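PDB 3G64: putative enoyl-CoA hydratase from Streptomyces coelicolor A3, which probably binds acyl-CoA thioesters in a crotonase fold and may hydrate enoyl-CoA. Local coordinates for the interface of chains A and B. Numbering follows the deposited sequence. Chains: chain A/B, Putative enoyl-CoA hydratase.

The interface of chains A and B. Residues chain A 250, 253-254, 259; chain B 95, 99, 153-155.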
# COMPACT_ATOMS: atom_id res chain seq x y z
N GLN A 250 -18.87 -3.95 -14.23
CA GLN A 250 -19.59 -2.71 -14.53
C GLN A 250 -20.61 -2.99 -15.63
O GLN A 250 -21.76 -2.59 -15.53
CB GLN A 250 -18.64 -1.59 -14.94
CG GLN A 250 -17.76 -1.01 -13.84
CD GLN A 250 -18.52 -0.56 -12.57
OE1 GLN A 250 -19.18 -1.36 -11.91
NE2 GLN A 250 -18.39 0.71 -12.22
N LEU A 253 -23.50 -4.69 -14.10
CA LEU A 253 -24.32 -3.86 -13.24
C LEU A 253 -25.15 -2.87 -14.08
O LEU A 253 -26.23 -2.43 -13.67
CB LEU A 253 -23.45 -3.12 -12.20
CG LEU A 253 -22.83 -4.00 -11.09
CD1 LEU A 253 -21.96 -3.20 -10.14
CD2 LEU A 253 -23.91 -4.67 -10.32
N MSE A 254 -24.63 -2.52 -15.25
CA MSE A 254 -25.36 -1.68 -16.19
C MSE A 254 -26.62 -2.37 -16.76
O MSE A 254 -27.44 -1.70 -17.39
CB MSE A 254 -24.45 -1.19 -17.31
CG MSE A 254 -23.58 -0.03 -16.91
SE MSE A 254 -22.63 0.67 -18.46
CE MSE A 254 -21.63 2.08 -17.57
N TYR A 259 -29.05 0.74 -11.69
CA TYR A 259 -28.46 1.69 -12.61
C TYR A 259 -29.56 2.39 -13.41
O TYR A 259 -29.50 3.60 -13.61
CB TYR A 259 -27.56 0.95 -13.57
CG TYR A 259 -26.81 1.77 -14.60
CD1 TYR A 259 -25.92 2.77 -14.21
CD2 TYR A 259 -26.95 1.50 -15.96
CE1 TYR A 259 -25.19 3.47 -15.15
CE2 TYR A 259 -26.21 2.18 -16.91
CZ TYR A 259 -25.34 3.16 -16.51
OH TYR A 259 -24.62 3.83 -17.46
N LEU B 95 -22.01 -2.92 -24.00
CA LEU B 95 -21.80 -2.61 -22.60
C LEU B 95 -20.38 -3.05 -22.17
O LEU B 95 -19.66 -2.29 -21.50
CB LEU B 95 -22.85 -3.29 -21.72
CG LEU B 95 -24.26 -2.70 -21.79
CD1 LEU B 95 -25.24 -3.51 -20.98
CD2 LEU B 95 -24.28 -1.22 -21.39
N ASN B 99 -17.07 -0.46 -21.14
CA ASN B 99 -16.38 -0.55 -19.86
C ASN B 99 -14.95 -1.04 -20.03
O ASN B 99 -14.07 -0.65 -19.27
CB ASN B 99 -17.18 -1.39 -18.89
CG ASN B 99 -18.46 -0.71 -18.47
OD1 ASN B 99 -19.56 -1.11 -18.85
ND2 ASN B 99 -18.31 0.36 -17.70
N VAL B 153 -24.60 5.95 -8.65
CA VAL B 153 -25.37 5.67 -9.86
C VAL B 153 -25.70 4.19 -9.99
O VAL B 153 -26.17 3.75 -11.03
CB VAL B 153 -24.69 6.18 -11.15
CG1 VAL B 153 -24.31 7.66 -10.99
CG2 VAL B 153 -23.49 5.33 -11.51
N GLY B 154 -25.48 3.44 -8.91
CA GLY B 154 -25.82 2.03 -8.87
C GLY B 154 -24.79 1.12 -9.54
O GLY B 154 -25.10 -0.01 -9.88
N LEU B 155 -23.58 1.64 -9.75
CA LEU B 155 -22.47 0.83 -10.27
C LEU B 155 -21.44 0.57 -9.15
O LEU B 155 -21.53 1.17 -8.09
CB LEU B 155 -21.81 1.55 -11.45
CG LEU B 155 -22.66 1.76 -12.70
CD1 LEU B 155 -21.82 2.37 -13.81
CD2 LEU B 155 -23.29 0.46 -13.18
O HOH W 1 -27.24 -1.65 -11.16
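A:Leu253, A:Met254 and A:Tyr259, at and beside the turn between helix 239-253 and helix 257-267 near the C-terminus, close around B:Leu155 in the loop after the 3-10 helix 150-153 of the neighbouring subunit. Crotonase-family enzymes commonly assemble as trimers through their C-terminal helices, and the three-chain deposited assembly suits that pattern; the contact illustrates how a hydrophobic side chain of one subunit can fit among the side chains of the next. B:Leu155, the most buried residue of this patch with 82 Å² of its surface hidden by chain A, sends CD2 against ring atom CD1 of A:Tyr259 at 3.6 Å and against CB of A:Leu253, while its CD1 meets the methyl CE of A:Met254. CG of A:Met254, a neighbour in the same chain, sits over one face of the tyrosine ring, toward the rim, and the ring's edge carries the carbonyl oxygen O of B:Val153 in plane, 3.3 Å from CD1.

Selenomethionine A:Met254 runs extended beyond CG (chi2 -173°) and reaches between B:Leu155 and helix 92-111 of chain B. Its selenium SE lies 3.6 Å from the side-chain oxygen OD1 of B:Asn99 and also packs on CD2 of B:Leu95. Next to it, A:Gln250 crosses B:Asn99 at about a right angle, its CB 3.4 Å from the amide nitrogen ND2. A bend at chi2 (-52°) turns the glutamine amide back toward B:Leu155, where NE2 comes 3.6 Å from CB. An alanine at A:Gln250 would keep the CB contact with B:Asn99 but would probably open a gap beside CB of B:Leu155, where the amide had packed. Beside this packing, water 1 bridges the backbones of both chains: it lies 2.8 Å from O of A:Leu253, takes the N-H of A:Tyr259, and stands 3.0 Å from O of B:Gly154.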